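Local structure of alcohol dehydrogenase superfamily protein (Novosphingobium aromaticivorans, 3GAZ) at residues V148-G160 and I168-A182. The protein is probably an NADP-dependent oxidoreductase of the medium-chain alcohol dehydrogenase superfamily, its substrate not established. Residues are numbered along the deposited sequence; the frame is centred on the assembly and turned at random.
Sequences VQDGQTVLIQGGG and IQIALARGARVFATA
Thr-181 and Gln-157 meet at the C-terminal ends of two parallel strands, 177-182 and 153-157, joined through helix 162-173 as the beta-alpha-beta unit of a Rossmann-type nucleotide-binding fold. The hydroxyl OG1 of Thr-181 donates to OE1 of Gln-157 at 2.7 Å, arriving in the plane of the amide carbonyl. Chi1 of 59° sets OG1 between the backbone N and the carbonyl carbon, leaving CG2 to lie 3.2 Å from the same OE1. A valine at Thr-181 would probably leave OE1 without this donor and the bent Gln-157 chain freer to turn. On the opposite face of the sheet, Ile-156 crosses Ile-168 of the helix, CG1 to CG1 at 3.9 Å, while Val-154 CG2 rests on Ala-176 CB. Ile-168 CD1 reaches on to Gly-159, the first glycine of a GxGxxG-like turn, where a beta carbon would clash with Ala-180 CB. Between the strands the ladder alternates in parallel fashion, with Val-154 N bonded to Arg-177 O and Phe-179 N to Val-154 O. A Schellman motif at Gly-175 ends the helix, and Gly-175 O accepts from Gly-151 N, which stands 60° out of the carbonyl plane. Further out, strand 217-222 flanks 153-157 and strand 196-199 flanks 177-182. At the glycine turn, Thr-181 O is gripped from opposite faces of its plane by Gly-158 N at 3.1 Å and Gly-159 N at 3.0 Å.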
ATOM      1  N   VAL A 148      -5.253 -22.411 -21.982  1.00 24.25           N
ATOM      2  CA  VAL A 148      -4.830 -23.768 -22.303  1.00 22.15           C
ATOM      3  C   VAL A 148      -6.039 -24.624 -22.676  1.00 23.21           C
ATOM      4  O   VAL A 148      -7.041 -24.647 -21.958  1.00 23.12           O
ATOM      5  CB  VAL A 148      -4.061 -24.410 -21.114  1.00 21.68           C
ATOM      6  CG1 VAL A 148      -4.978 -24.564 -19.909  1.00 20.68           C
ATOM      7  CG2 VAL A 148      -3.472 -25.750 -21.536  1.00 19.44           C
ATOM      8  N   GLN A 149      -5.937 -25.309 -23.814  1.00 24.09           N
ATOM      9  CA  GLN A 149      -7.012 -26.158 -24.326  1.00 25.50           C
ATOM     10  C   GLN A 149      -6.712 -27.651 -24.191  1.00 25.22           C
ATOM     11  O   GLN A 149      -5.554 -28.074 -24.148  1.00 23.16           O
ATOM     12  CB  GLN A 149      -7.265 -25.869 -25.810  1.00 27.91           C
ATOM     13  CG  GLN A 149      -7.689 -24.449 -26.153  1.00 33.06           C
ATOM     14  CD  GLN A 149      -9.028 -24.074 -25.556  1.00 35.74           C
ATOM     15  OE1 GLN A 149      -9.117 -23.700 -24.387  1.00 38.99           O
ATOM     16  NE2 GLN A 149     -10.081 -24.181 -26.356  1.00 38.38           N
ATOM     17  N   ASP A 150      -7.775 -28.444 -24.149  1.00 24.08           N
ATOM     18  CA  ASP A 150      -7.654 -29.892 -24.052  1.00 25.15           C
ATOM     19  C   ASP A 150      -6.862 -30.415 -25.253  1.00 22.96           C
ATOM     20  O   ASP A 150      -7.155 -30.069 -26.393  1.00 22.80           O
ATOM     21  CB  ASP A 150      -9.052 -30.520 -24.033  1.00 27.92           C
ATOM     22  CG  ASP A 150      -9.015 -32.030 -24.094  1.00 31.51           C
ATOM     23  OD1 ASP A 150      -8.447 -32.657 -23.174  1.00 33.74           O
ATOM     24  OD2 ASP A 150      -9.554 -32.592 -25.069  1.00 35.06           O
ATOM     25  N   GLY A 151      -5.847 -31.232 -24.994  1.00 21.65           N
ATOM     26  CA  GLY A 151      -5.059 -31.780 -26.083  1.00 20.57           C
ATOM     27  C   GLY A 151      -3.793 -31.022 -26.448  1.00 20.16           C
ATOM     28  O   GLY A 151      -2.966 -31.533 -27.204  1.00 18.87           O
ATOM     29  N   GLN A 152      -3.626 -29.810 -25.929  1.00 18.98           N
ATOM     30  CA  GLN A 152      -2.429 -29.041 -26.243  1.00 18.79           C
ATOM     31  C   GLN A 152      -1.232 -29.568 -25.471  1.00 18.46           C
ATOM     32  O   GLN A 152      -1.375 -30.105 -24.373  1.00 19.75           O
ATOM     33  CB  GLN A 152      -2.617 -27.561 -25.902  1.00 20.29           C
ATOM     34  CG  GLN A 152      -3.570 -26.807 -26.815  1.00 22.62           C
ATOM     35  CD  GLN A 152      -3.641 -25.331 -26.468  1.00 24.32           C
ATOM     36  OE1 GLN A 152      -3.834 -24.964 -25.308  1.00 24.79           O
ATOM     37  NE2 GLN A 152      -3.492 -24.477 -27.475  1.00 25.49           N
ATOM     38  N   THR A 153      -0.051 -29.423 -26.054  1.00 17.96           N
ATOM     39  CA  THR A 153       1.167 -29.855 -25.393  1.00 18.70           C
ATOM     40  C   THR A 153       1.627 -28.671 -24.557  1.00 18.29           C
ATOM     41  O   THR A 153       1.726 -27.549 -25.060  1.00 18.19           O
ATOM     42  CB  THR A 153       2.258 -30.228 -26.405  1.00 18.88           C
ATOM     43  OG1 THR A 153       2.453 -29.142 -27.319  1.00 20.44           O
ATOM     44  CG2 THR A 153       1.860 -31.484 -27.171  1.00 19.52           C
ATOM     45  N   VAL A 154       1.894 -28.923 -23.280  1.00 15.63           N
ATOM     46  CA  VAL A 154       2.317 -27.870 -22.368  1.00 15.55           C
ATOM     47  C   VAL A 154       3.635 -28.212 -21.694  1.00 14.56           C
ATOM     48  O   VAL A 154       3.814 -29.314 -21.189  1.00 16.56           O
ATOM     49  CB  VAL A 154       1.251 -27.625 -21.262  1.00 13.57           C
ATOM     50  CG1 VAL A 154       1.760 -26.600 -20.255  1.00 13.99           C
ATOM     51  CG2 VAL A 154      -0.051 -27.151 -21.890  1.00 16.77           C
ATOM     52  N   LEU A 155       4.554 -27.253 -21.695  1.00 13.71           N
ATOM     53  CA  LEU A 155       5.854 -27.433 -21.066  1.00 13.54           C
ATOM     54  C   LEU A 155       5.961 -26.487 -19.875  1.00 14.35           C
ATOM     55  O   LEU A 155       5.878 -25.265 -20.036  1.00 14.14           O
ATOM     56  CB  LEU A 155       6.977 -27.114 -22.055  1.00 13.93           C
ATOM     57  CG  LEU A 155       8.385 -27.102 -21.450  1.00 14.59           C
ATOM     58  CD1 LEU A 155       8.750 -28.505 -20.980  1.00 14.44           C
ATOM     59  CD2 LEU A 155       9.386 -26.589 -22.473  1.00 14.32           C
ATOM     60  N   ILE A 156       6.120 -27.049 -18.682  1.00 13.87           N
ATOM     61  CA  ILE A 156       6.263 -26.243 -17.479  1.00 15.43           C
ATOM     62  C   ILE A 156       7.736 -26.226 -17.095  1.00 14.87           C
ATOM     63  O   ILE A 156       8.317 -27.275 -16.824  1.00 16.01           O
ATOM     64  CB  ILE A 156       5.466 -26.826 -16.286  1.00 15.31           C
ATOM     65  CG1 ILE A 156       3.981 -26.924 -16.635  1.00 15.51           C
ATOM     66  CG2 ILE A 156       5.680 -25.952 -15.048  1.00 15.63           C
ATOM     67  CD1 ILE A 156       3.328 -25.590 -16.931  1.00 17.91           C
ATOM     68  N   GLN A 157       8.336 -25.038 -17.088  1.00 15.08           N
ATOM     69  CA  GLN A 157       9.744 -24.876 -16.723  1.00 17.02           C
ATOM     70  C   GLN A 157       9.843 -24.712 -15.209  1.00 17.75           C
ATOM     71  O   GLN A 157       9.380 -23.712 -14.659  1.00 20.18           O
ATOM     72  CB  GLN A 157      10.328 -23.640 -17.415  1.00 17.14           C
ATOM     73  CG  GLN A 157      10.209 -23.672 -18.934  1.00 20.07           C
ATOM     74  CD  GLN A 157      11.324 -24.460 -19.600  1.00 22.98           C
ATOM     75  OE1 GLN A 157      11.704 -25.537 -19.140  1.00 23.68           O
ATOM     76  NE2 GLN A 157      11.850 -23.926 -20.699  1.00 22.42           N
ATOM     77  N   GLY A 158      10.450 -25.691 -14.541  1.00 17.30           N
ATOM     78  CA  GLY A 158      10.579 -25.645 -13.094  1.00 16.18           C
ATOM     79  C   GLY A 158       9.386 -26.322 -12.440  1.00 15.95           C
ATOM     80  O   GLY A 158       8.762 -25.768 -11.531  1.00 16.60           O
ATOM     81  N   GLY A 159       9.085 -27.533 -12.902  1.00 14.76           N
ATOM     82  CA  GLY A 159       7.949 -28.291 -12.405  1.00 14.19           C
ATOM     83  C   GLY A 159       7.916 -28.648 -10.930  1.00 14.36           C
ATOM     84  O   GLY A 159       6.855 -28.947 -10.400  1.00 15.20           O
ATOM     85  N   GLY A 160       9.069 -28.637 -10.269  1.00 14.70           N
ATOM     86  CA  GLY A 160       9.100 -28.960  -8.854  1.00 14.42           C
ATOM     87  C   GLY A 160       8.891 -27.737  -7.971  1.00 15.52           C
ATOM     88  O   GLY A 160       8.624 -27.873  -6.777  1.00 14.60           O
ATOM     89  N   ILE A 168       1.484 -27.621 -13.394  1.00 14.54           N
ATOM     90  CA  ILE A 168       1.425 -28.967 -13.967  1.00 14.30           C
ATOM     91  C   ILE A 168       0.052 -29.592 -13.737  1.00 15.03           C
ATOM     92  O   ILE A 168      -0.561 -30.133 -14.655  1.00 15.63           O
ATOM     93  CB  ILE A 168       2.466 -29.912 -13.318  1.00 16.36           C
ATOM     94  CG1 ILE A 168       3.875 -29.565 -13.802  1.00 15.64           C
ATOM     95  CG2 ILE A 168       2.109 -31.369 -13.625  1.00 16.17           C
ATOM     96  CD1 ILE A 168       4.961 -30.384 -13.140  1.00 14.36           C
ATOM     97  N   GLN A 169      -0.422 -29.512 -12.497  1.00 14.59           N
ATOM     98  CA  GLN A 169      -1.699 -30.104 -12.132  1.00 14.59           C
ATOM     99  C   GLN A 169      -2.900 -29.417 -12.769  1.00 15.02           C
ATOM    100  O   GLN A 169      -3.886 -30.075 -13.097  1.00 12.97           O
ATOM    101  CB  GLN A 169      -1.828 -30.141 -10.605  1.00 13.04           C
ATOM    102  CG  GLN A 169      -0.722 -30.974  -9.953  1.00 13.78           C
ATOM    103  CD  GLN A 169      -0.788 -30.984  -8.439  1.00 12.25           C
ATOM    104  OE1 GLN A 169      -1.677 -31.591  -7.850  1.00 14.40           O
ATOM    105  NE2 GLN A 169       0.155 -30.296  -7.799  1.00 11.19           N
ATOM    106  N   ILE A 170      -2.824 -28.099 -12.939  1.00 14.19           N
ATOM    107  CA  ILE A 170      -3.922 -27.367 -13.569  1.00 14.23           C
ATOM    108  C   ILE A 170      -3.997 -27.795 -15.034  1.00 15.67           C
ATOM    109  O   ILE A 170      -5.067 -28.148 -15.532  1.00 15.62           O
ATOM    110  CB  ILE A 170      -3.704 -25.829 -13.502  1.00 13.72           C
ATOM    111  CG1 ILE A 170      -3.911 -25.333 -12.068  1.00 14.46           C
ATOM    112  CG2 ILE A 170      -4.672 -25.112 -14.449  1.00 14.93           C
ATOM    113  CD1 ILE A 170      -3.642 -23.854 -11.886  1.00 13.70           C
ATOM    114  N   ALA A 171      -2.851 -27.774 -15.708  1.00 14.91           N
ATOM    115  CA  ALA A 171      -2.776 -28.151 -17.117  1.00 15.23           C
ATOM    116  C   ALA A 171      -3.300 -29.568 -17.352  1.00 16.49           C
ATOM    117  O   ALA A 171      -4.068 -29.801 -18.277  1.00 17.17           O
ATOM    118  CB  ALA A 171      -1.334 -28.037 -17.610  1.00 14.29           C
ATOM    119  N   LEU A 172      -2.880 -30.511 -16.514  1.00 16.95           N
ATOM    120  CA  LEU A 172      -3.324 -31.896 -16.650  1.00 18.96           C
ATOM    121  C   LEU A 172      -4.833 -32.001 -16.491  1.00 19.77           C
ATOM    122  O   LEU A 172      -5.505 -32.667 -17.280  1.00 20.71           O
ATOM    123  CB  LEU A 172      -2.626 -32.784 -15.612  1.00 18.28           C
ATOM    124  CG  LEU A 172      -1.158 -33.101 -15.909  1.00 18.58           C
ATOM    125  CD1 LEU A 172      -0.485 -33.699 -14.681  1.00 19.07           C
ATOM    126  CD2 LEU A 172      -1.084 -34.061 -17.102  1.00 18.76           C
ATOM    127  N   ALA A 173      -5.365 -31.335 -15.472  1.00 19.71           N
ATOM    128  CA  ALA A 173      -6.798 -31.357 -15.219  1.00 21.27           C
ATOM    129  C   ALA A 173      -7.584 -30.809 -16.407  1.00 21.45           C
ATOM    130  O   ALA A 173      -8.699 -31.250 -16.674  1.00 21.90           O
ATOM    131  CB  ALA A 173      -7.117 -30.552 -13.967  1.00 21.67           C
ATOM    132  N   ARG A 174      -7.001 -29.856 -17.126  1.00 21.22           N
ATOM    133  CA  ARG A 174      -7.686 -29.263 -18.268  1.00 23.41           C
ATOM    134  C   ARG A 174      -7.495 -30.025 -19.580  1.00 22.93           C
ATOM    135  O   ARG A 174      -7.826 -29.518 -20.654  1.00 21.27           O
ATOM    136  CB  ARG A 174      -7.268 -27.800 -18.422  1.00 23.66           C
ATOM    137  CG  ARG A 174      -7.607 -26.969 -17.189  1.00 28.03           C
ATOM    138  CD  ARG A 174      -7.232 -25.510 -17.354  1.00 29.51           C
ATOM    139  NE  ARG A 174      -8.172 -24.774 -18.196  1.00 32.48           N
ATOM    140  CZ  ARG A 174      -9.402 -24.425 -17.829  1.00 32.66           C
ATOM    141  NH1 ARG A 174      -9.858 -24.745 -16.625  1.00 34.00           N
ATOM    142  NH2 ARG A 174     -10.174 -23.742 -18.663  1.00 34.68           N
ATOM    143  N   GLY A 175      -6.953 -31.237 -19.480  1.00 22.77           N
ATOM    144  CA  GLY A 175      -6.770 -32.085 -20.647  1.00 23.88           C
ATOM    145  C   GLY A 175      -5.518 -31.965 -21.497  1.00 23.65           C
ATOM    146  O   GLY A 175      -5.422 -32.605 -22.542  1.00 24.82           O
ATOM    147  N   ALA A 176      -4.548 -31.172 -21.061  1.00 23.47           N
ATOM    148  CA  ALA A 176      -3.328 -31.004 -21.841  1.00 22.43           C
ATOM    149  C   ALA A 176      -2.323 -32.125 -21.622  1.00 22.58           C
ATOM    150  O   ALA A 176      -2.384 -32.844 -20.628  1.00 23.15           O
ATOM    151  CB  ALA A 176      -2.685 -29.664 -21.502  1.00 22.35           C
ATOM    152  N   ARG A 177      -1.408 -32.282 -22.572  1.00 22.52           N
ATOM    153  CA  ARG A 177      -0.352 -33.276 -22.459  1.00 23.57           C
ATOM    154  C   ARG A 177       0.790 -32.478 -21.855  1.00 21.87           C
ATOM    155  O   ARG A 177       1.404 -31.649 -22.528  1.00 21.83           O
ATOM    156  CB  ARG A 177       0.031 -33.827 -23.833  1.00 27.46           C
ATOM    157  CG  ARG A 177      -1.037 -34.724 -24.437  1.00 33.91           C
ATOM    158  CD  ARG A 177      -0.440 -35.657 -25.481  1.00 39.51           C
ATOM    159  NE  ARG A 177       0.825 -36.238 -25.025  1.00 45.21           N
ATOM    160  CZ  ARG A 177       0.994 -36.873 -23.866  1.00 46.70           C
ATOM    161  NH1 ARG A 177      -0.023 -37.021 -23.026  1.00 48.09           N
ATOM    162  NH2 ARG A 177       2.187 -37.356 -23.544  1.00 46.68           N
ATOM    163  N   VAL A 178       1.063 -32.731 -20.581  1.00 19.46           N
ATOM    164  CA  VAL A 178       2.073 -31.987 -19.845  1.00 18.60           C
ATOM    165  C   VAL A 178       3.470 -32.583 -19.727  1.00 18.69           C
ATOM    166  O   VAL A 178       3.641 -33.776 -19.471  1.00 17.53           O
ATOM    167  CB  VAL A 178       1.550 -31.672 -18.424  1.00 18.18           C
ATOM    168  CG1 VAL A 178       2.532 -30.775 -17.678  1.00 16.73           C
ATOM    169  CG2 VAL A 178       0.179 -31.008 -18.519  1.00 17.56           C
ATOM    170  N   PHE A 179       4.458 -31.708 -19.899  1.00 16.80           N
ATOM    171  CA  PHE A 179       5.877 -32.035 -19.806  1.00 17.11           C
ATOM    172  C   PHE A 179       6.474 -30.987 -18.869  1.00 16.36           C
ATOM    173  O   PHE A 179       6.021 -29.839 -18.854  1.00 14.78           O
ATOM    174  CB  PHE A 179       6.539 -31.908 -21.180  1.00 18.11           C
ATOM    175  CG  PHE A 179       5.937 -32.796 -22.227  1.00 19.70           C
ATOM    176  CD1 PHE A 179       6.526 -34.017 -22.542  1.00 20.35           C
ATOM    177  CD2 PHE A 179       4.763 -32.428 -22.879  1.00 20.36           C
ATOM    178  CE1 PHE A 179       5.958 -34.862 -23.493  1.00 19.73           C
ATOM    179  CE2 PHE A 179       4.182 -33.270 -23.836  1.00 21.59           C
ATOM    180  CZ  PHE A 179       4.784 -34.490 -24.140  1.00 21.31           C
ATOM    181  N   ALA A 180       7.486 -31.360 -18.094  1.00 15.83           N
ATOM    182  CA  ALA A 180       8.089 -30.393 -17.184  1.00 15.83           C
ATOM    183  C   ALA A 180       9.575 -30.623 -16.952  1.00 16.69           C
ATOM    184  O   ALA A 180      10.013 -31.758 -16.766  1.00 15.35           O
ATOM    185  CB  ALA A 180       7.343 -30.408 -15.844  1.00 14.76           C
ATOM    186  N   THR A 181      10.347 -29.538 -16.976  1.00 16.13           N
ATOM    187  CA  THR A 181      11.777 -29.626 -16.734  1.00 16.83           C
ATOM    188  C   THR A 181      11.976 -29.433 -15.238  1.00 18.14           C
ATOM    189  O   THR A 181      11.284 -28.626 -14.610  1.00 18.38           O
ATOM    190  CB  THR A 181      12.570 -28.535 -17.491  1.00 16.92           C
ATOM    191  OG1 THR A 181      12.119 -27.236 -17.087  1.00 18.42           O
ATOM    192  CG2 THR A 181      12.396 -28.694 -18.994  1.00 16.66           C
ATOM    193  N   ALA A 182      12.910 -30.182 -14.666  1.00 17.92           N
ATOM    194  CA  ALA A 182      13.177 -30.086 -13.241  1.00 21.19           C
ATOM    195  C   ALA A 182      14.554 -30.643 -12.926  1.00 22.88           C
ATOM    196  O   ALA A 182      15.165 -31.322 -13.748  1.00 22.91           O
ATOM    197  CB  ALA A 182      12.121 -30.842 -12.464  1.00 19.19           C
TER